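Local coordinates for proline-tRNA synthetase class II aaRS (Ybak RNA binding domain plus tRNA synthetase) (Cryptosporidium parvum, PDB 5XIO), which probably catalyses the ATP-dependent attachment of L-proline to tRNA(Pro), releasing AMP and diphosphate, through its class II catalytic core, at residues K23-E28 and I37-S42; P288-I293 and A320-K325. All blocks are in the same frame, centred on the assembly; numbering follows the deposited sequence.

Interaction 1 (K23-E28 and I37-S42); sequences KSEMIE and ILRPWS
Arg-39 N and Ser-42 OG both donate to Met-26 O, so a single carbonyl just ahead of hairpin 27-29/36-38 is tied to the start of helix 40-58. The bonds to Met-26 O, 3.2 Å from Arg-39 N and 2.8 Å from Ser-42 OG, come from opposite faces of the carbonyl plane, the amide standing 40° out of it. Arg-39 is the N-cap of the helix, and the hydroxyl lies in its first turn, turned there by a chi1 of 60°. Beyond this junction Glu-28 and Ile-37 form an antiparallel hydrogen-bonded pair, in which Ile-37 N gives the straighter bond to Glu-28 O (3.0 Å).

Three waters bridge further polar groups across the contact. One molecule donates to Glu-25 O and accepts from Trp-41 N, while two others lie in the plane of the Arg-39 guanidinium, linking NH2 to Glu-25 OE1 and NH1 to Ile-27 O. The carboxylates themselves offer this arginine little more than charge: Glu-28 OE1 is 3.7 Å from Arg-39 NH1, a long salt bridge well out of the guanidinium plane. Instead Glu-25 CB rests 3.9 Å above one face. Glu-28 is satisfied by Trp-122 and Lys-121 of the second subunit, and that Trp-122 also makes a cation-pi contact with Arg-39.

At the Trp-41 ring edge Met-26 CG approaches CD1 to 3.9 Å, and NE1 donates to Lys-344 O. The contact thus sits where helix 13-23, closed by a Schellman motif in which Glu-25 takes the positive phi, passes into hairpin 27-29/36-38 and then helix 40-58, with the second subunit alongside.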
loop_
_atom_site.group_PDB
_atom_site.type_symbol
_atom_site.label_atom_id
_atom_site.label_comp_id
_atom_site.label_asym_id
_atom_site.label_seq_id
_atom_site.Cartn_x
_atom_site.Cartn_y
_atom_site.Cartn_z
ATOM N N LYS A 23 -10.161 -22.174 -7.717
ATOM C CA LYS A 23 -10.638 -23.054 -6.616
ATOM C C LYS A 23 -9.895 -22.832 -5.308
ATOM O O LYS A 23 -10.464 -23.047 -4.227
ATOM C CB LYS A 23 -10.591 -24.516 -7.038
ATOM C CG LYS A 23 -11.638 -24.740 -8.110
ATOM C CD LYS A 23 -11.464 -26.037 -8.844
ATOM C CE LYS A 23 -12.778 -26.437 -9.509
ATOM N NZ LYS A 23 -12.488 -27.379 -10.629
ATOM N N SER A 24 -8.633 -22.386 -5.412
ATOM C CA SER A 24 -7.856 -21.991 -4.235
ATOM C C SER A 24 -8.339 -20.713 -3.648
ATOM O O SER A 24 -7.975 -20.383 -2.530
ATOM C CB SER A 24 -6.366 -21.815 -4.562
ATOM O OG SER A 24 -6.136 -20.656 -5.342
ATOM N N GLU A 25 -9.180 -19.989 -4.358
ATOM C CA GLU A 25 -9.642 -18.682 -3.851
ATOM C C GLU A 25 -8.515 -17.612 -3.869
ATOM O O GLU A 25 -8.495 -16.704 -3.084
ATOM C CB GLU A 25 -10.309 -18.845 -2.452
ATOM C CG GLU A 25 -11.501 -19.799 -2.581
ATOM C CD GLU A 25 -12.287 -20.116 -1.311
ATOM O OE1 GLU A 25 -13.478 -20.558 -1.463
ATOM O OE2 GLU A 25 -11.713 -19.977 -0.198
ATOM N N MET A 26 -7.586 -17.756 -4.776
ATOM C CA MET A 26 -6.646 -16.703 -5.032
ATOM C C MET A 26 -7.203 -15.515 -5.831
ATOM O O MET A 26 -6.884 -14.377 -5.532
ATOM C CB MET A 26 -5.445 -17.292 -5.742
ATOM C CG MET A 26 -4.431 -17.825 -4.746
ATOM S SD MET A 26 -2.910 -18.035 -5.587
ATOM C CE MET A 26 -1.799 -17.697 -4.248
ATOM N N ILE A 27 -8.071 -15.776 -6.801
ATOM C CA ILE A 27 -8.471 -14.799 -7.810
ATOM C C ILE A 27 -9.959 -14.926 -8.027
ATOM O O ILE A 27 -10.506 -16.002 -7.890
ATOM C CB ILE A 27 -7.678 -15.141 -9.104
ATOM C CG1 ILE A 27 -6.281 -14.527 -9.042
ATOM C CG2 ILE A 27 -8.395 -14.874 -10.426
ATOM C CD1 ILE A 27 -6.225 -13.053 -8.808
ATOM N N GLU A 28 -10.622 -13.831 -8.374
ATOM C CA GLU A 28 -11.961 -13.909 -8.990
ATOM C C GLU A 28 -11.934 -13.142 -10.309
ATOM O O GLU A 28 -11.235 -12.098 -10.408
ATOM C CB GLU A 28 -13.024 -13.358 -8.034
ATOM C CG GLU A 28 -14.469 -13.547 -8.484
ATOM C CD GLU A 28 -15.124 -14.909 -8.096
ATOM O OE1 GLU A 28 -14.896 -15.482 -7.000
ATOM O OE2 GLU A 28 -15.926 -15.398 -8.904
ATOM N N ILE A 37 -9.594 -9.734 -9.457
ATOM C CA ILE A 37 -9.698 -9.389 -8.026
ATOM C C ILE A 37 -8.688 -10.261 -7.304
ATOM O O ILE A 37 -8.621 -11.440 -7.561
ATOM C CB ILE A 37 -11.110 -9.698 -7.501
ATOM C CG1 ILE A 37 -12.174 -8.796 -8.149
ATOM C CG2 ILE A 37 -11.223 -9.599 -5.995
ATOM C CD1 ILE A 37 -13.536 -9.377 -7.864
ATOM N N LEU A 38 -7.908 -9.680 -6.400
ATOM C CA LEU A 38 -6.948 -10.433 -5.591
ATOM C C LEU A 38 -7.603 -10.682 -4.248
ATOM O O LEU A 38 -7.710 -9.807 -3.464
ATOM C CB LEU A 38 -5.632 -9.642 -5.424
ATOM C CG LEU A 38 -4.946 -9.110 -6.692
ATOM C CD1 LEU A 38 -3.576 -8.445 -6.446
ATOM C CD2 LEU A 38 -4.763 -10.218 -7.692
ATOM N N ARG A 39 -8.105 -11.884 -4.026
ATOM C CA ARG A 39 -8.700 -12.261 -2.769
ATOM C C ARG A 39 -7.607 -12.403 -1.721
ATOM O O ARG A 39 -6.430 -12.430 -2.059
ATOM C CB ARG A 39 -9.473 -13.568 -2.965
ATOM C CG ARG A 39 -10.592 -13.411 -3.999
ATOM C CD ARG A 39 -11.368 -14.705 -4.226
ATOM N NE ARG A 39 -12.139 -14.996 -3.060
ATOM C CZ ARG A 39 -13.042 -15.975 -2.948
ATOM N NH1 ARG A 39 -13.301 -16.800 -3.954
ATOM N NH2 ARG A 39 -13.686 -16.120 -1.799
ATOM N N PRO A 40 -7.979 -12.480 -0.444
ATOM C CA PRO A 40 -6.928 -12.513 0.572
ATOM C C PRO A 40 -5.788 -13.546 0.400
ATOM O O PRO A 40 -4.590 -13.267 0.702
ATOM C CB PRO A 40 -7.707 -12.757 1.870
ATOM C CG PRO A 40 -9.092 -12.183 1.601
ATOM C CD PRO A 40 -9.335 -12.344 0.136
ATOM N N TRP A 41 -6.145 -14.715 -0.092
ATOM C CA TRP A 41 -5.202 -15.791 -0.196
ATOM C C TRP A 41 -4.000 -15.406 -1.071
ATOM O O TRP A 41 -2.899 -15.811 -0.779
ATOM C CB TRP A 41 -5.921 -17.083 -0.740
ATOM C CG TRP A 41 -5.220 -18.360 -0.296
ATOM C CD1 TRP A 41 -4.409 -19.140 -1.047
ATOM C CD2 TRP A 41 -5.232 -18.948 1.029
ATOM N NE1 TRP A 41 -3.918 -20.184 -0.283
ATOM C CE2 TRP A 41 -4.404 -20.070 0.994
ATOM C CE3 TRP A 41 -5.860 -18.617 2.229
ATOM C CZ2 TRP A 41 -4.200 -20.874 2.095
ATOM C CZ3 TRP A 41 -5.657 -19.409 3.315
ATOM C CH2 TRP A 41 -4.834 -20.528 3.251
ATOM N N SER A 42 -4.202 -14.660 -2.163
ATOM C CA SER A 42 -3.083 -14.177 -2.986
ATOM C C SER A 42 -2.583 -12.826 -2.496
ATOM O O SER A 42 -1.389 -12.546 -2.614
ATOM C CB SER A 42 -3.458 -14.064 -4.471
ATOM O OG SER A 42 -4.525 -13.164 -4.628
HETATM O O HOH W 1 -8.808 -15.677 -0.590
HETATM O O HOH W 2 -15.554 -18.644 -1.792
HETATM O O HOH W 3 -11.960 -17.519 -6.333
#

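Interaction 2 (P288-I293 and A320-K325)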
loop_
_atom_site.group_PDB
_atom_site.type_symbol
_atom_site.label_atom_id
_atom_site.label_comp_id
_atom_site.label_asym_id
_atom_site.label_seq_id
_atom_site.Cartn_x
_atom_site.Cartn_y
_atom_site.Cartn_z
ATOM N N PRO A 288 -0.035 -18.434 3.339
ATOM C CA PRO A 288 -0.839 -17.837 4.438
ATOM C C PRO A 288 -1.078 -18.782 5.646
ATOM O O PRO A 288 -1.071 -18.342 6.808
ATOM C CB PRO A 288 -2.163 -17.483 3.759
ATOM C CG PRO A 288 -1.899 -17.512 2.278
ATOM C CD PRO A 288 -0.706 -18.398 2.027
ATOM N N VAL A 289 -1.275 -20.070 5.374
ATOM C CA VAL A 289 -1.276 -21.105 6.434
ATOM C C VAL A 289 -0.237 -22.193 6.108
ATOM O O VAL A 289 -0.323 -22.790 5.054
ATOM C CB VAL A 289 -2.679 -21.701 6.577
ATOM C CG1 VAL A 289 -2.646 -22.976 7.374
ATOM C CG2 VAL A 289 -3.584 -20.716 7.291
ATOM N N GLN A 290 0.734 -22.434 6.996
ATOM C CA GLN A 290 1.747 -23.482 6.806
ATOM C C GLN A 290 1.367 -24.899 7.322
ATOM O O GLN A 290 1.797 -25.939 6.764
ATOM C CB GLN A 290 2.999 -23.060 7.498
ATOM C CG GLN A 290 3.514 -21.703 6.992
ATOM C CD GLN A 290 4.617 -21.154 7.844
ATOM O OE1 GLN A 290 4.509 -21.193 9.063
ATOM N NE2 GLN A 290 5.655 -20.587 7.225
ATOM N N VAL A 291 0.584 -24.920 8.402
ATOM C CA VAL A 291 0.140 -26.161 9.078
ATOM C C VAL A 291 -1.336 -26.036 9.375
ATOM O O VAL A 291 -1.772 -25.005 9.972
ATOM C CB VAL A 291 0.841 -26.379 10.419
ATOM C CG1 VAL A 291 0.311 -27.652 11.076
ATOM C CG2 VAL A 291 2.353 -26.437 10.233
ATOM N N ILE A 292 -2.080 -27.040 8.903
ATOM C CA ILE A 292 -3.462 -27.238 9.249
ATOM C C ILE A 292 -3.651 -28.548 10.075
ATOM O O ILE A 292 -3.171 -29.624 9.714
ATOM C CB ILE A 292 -4.347 -27.288 8.011
ATOM C CG1 ILE A 292 -5.824 -27.134 8.409
ATOM C CG2 ILE A 292 -4.137 -28.576 7.214
ATOM C CD1 ILE A 292 -6.207 -25.744 8.922
ATOM N N ILE A 293 -4.338 -28.436 11.206
ATOM C CA ILE A 293 -4.531 -29.557 12.110
ATOM C C ILE A 293 -5.933 -30.098 11.909
ATOM O O ILE A 293 -6.915 -29.369 12.077
ATOM C CB ILE A 293 -4.364 -29.119 13.563
ATOM C CG1 ILE A 293 -2.937 -28.618 13.782
ATOM C CG2 ILE A 293 -4.729 -30.272 14.511
ATOM C CD1 ILE A 293 -2.795 -27.702 14.980
ATOM N N ALA A 320 6.444 -20.907 18.589
ATOM C CA ALA A 320 7.567 -21.114 17.652
ATOM C C ALA A 320 7.567 -20.239 16.351
ATOM O O ALA A 320 8.559 -20.246 15.634
ATOM C CB ALA A 320 7.675 -22.601 17.297
ATOM N N GLY A 321 6.473 -19.519 16.054
ATOM C CA GLY A 321 6.417 -18.582 14.924
ATOM C C GLY A 321 5.770 -19.121 13.642
ATOM O O GLY A 321 5.946 -18.550 12.588
ATOM N N VAL A 322 5.014 -20.206 13.760
ATOM C CA VAL A 322 4.423 -20.954 12.640
ATOM C C VAL A 322 2.969 -20.551 12.530
ATOM O O VAL A 322 2.300 -20.396 13.570
ATOM C CB VAL A 322 4.503 -22.498 12.895
ATOM C CG1 VAL A 322 3.654 -23.308 11.923
ATOM C CG2 VAL A 322 5.936 -22.991 12.841
ATOM N N ARG A 323 2.474 -20.379 11.290
ATOM C CA ARG A 323 1.063 -20.018 11.041
ATOM C C ARG A 323 0.261 -21.322 10.878
ATOM O O ARG A 323 0.492 -22.120 9.973
ATOM C CB ARG A 323 0.905 -19.117 9.797
ATOM C CG ARG A 323 1.772 -17.857 9.815
ATOM C CD ARG A 323 1.679 -16.981 8.556
ATOM N NE ARG A 323 2.258 -17.564 7.333
ATOM C CZ ARG A 323 3.533 -17.481 6.950
ATOM N NH1 ARG A 323 4.406 -16.834 7.682
ATOM N NH2 ARG A 323 3.938 -18.071 5.829
ATOM N N VAL A 324 -0.708 -21.509 11.759
ATOM C CA VAL A 324 -1.369 -22.787 11.937
ATOM C C VAL A 324 -2.817 -22.545 12.270
ATOM O O VAL A 324 -3.121 -21.646 12.989
ATOM C CB VAL A 324 -0.687 -23.585 13.073
ATOM C CG1 VAL A 324 -0.702 -22.795 14.368
ATOM C CG2 VAL A 324 -1.326 -24.970 13.246
ATOM N N LYS A 325 -3.705 -23.356 11.719
ATOM C CA LYS A 325 -5.138 -23.270 11.969
ATOM C C LYS A 325 -5.643 -24.685 12.268
ATOM O O LYS A 325 -5.055 -25.660 11.838
ATOM C CB LYS A 325 -5.885 -22.714 10.742
ATOM C CG LYS A 325 -6.286 -21.242 10.817
ATOM C CD LYS A 325 -7.400 -20.873 9.818
ATOM C CE LYS A 325 -8.574 -21.869 9.862
ATOM N NZ LYS A 325 -9.849 -21.366 9.273
#
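Val-322 CG1 meets Val-291 CG2 at 3.8 Å where the two parallel strands of a beta-alpha-beta crossover begin to converge, strand 291-295 leading through helix 306-319 to strand 324-326 in the alpha/beta anticodon-binding domain. The residue just before this valine, Gly-321, ends the helix in a Schellman motif with a positive phi of 98°.

Arg-323 is gripped through its backbone as well as its side chain. Its amide N donates to Gln-290 OE1 at 3.1 Å, and its carbonyl O receives both Gln-290 N and Val-291 N, the latter in the carbonyl plane. The side-chain amide of Gln-290 therefore acts as a surrogate backbone acceptor ahead of the regular pairing, while its NE2 donates to Pro-284 O. The same amide covers one face of the Arg-323 guanidinium: Gln-290 CD lies 3.7 Å above that plane, offset toward the rim, with the two flat groups 34° apart. Bending at chi3 (-69°) folds the arginine back beside the residues preceding the first strand, and NH2 bonds to Ala-287 O.

Val-324 pairs with Val-291, their side chains side by side and pointing the same way. Its CG2 also meets Ile-293 CD1 at 3.6 Å, on the face covered by Leu-317, Cys-310 and Val-313 of helix 306-319. Last comes Lys-325, paired with Ile-292 on the other face. Its N donates to Val-291 O at 3.1 Å and its carbonyl receives Ile-293 N, continuing the parallel ladder, which runs on to a backbone bond between Ile-293 and Asp-327. Beside that carbonyl the Ile-292 and Lys-325 side chains lie side by side, with Ile-292 CD1 3.5 Å from Lys-325 CB.

Trp-41 joins the two contacts, whose centres are 19 Å apart: its carbonyl O packs 3.6 Å from Pro-288 CG, and ring atom CH2 lies 4.1 Å from Val-289 CB. Interaction 1 closes before interaction 2 opens along the chain, yet helix 40-58, which starts in the former, also covers Pro-288 and Arg-323 of the latter through Phe-44. Toward the nucleotide, interaction 1 is the more closely connected. The Leu-38 side chain is about 10 Å from the bound ATP analogue, and both Ile-27 and Leu-38 touch Phe-150, a residue of that pocket. Interaction 2 belongs to the anticodon-binding domain; neither contact contributes a residue to the nucleotide pocket or the zinc site.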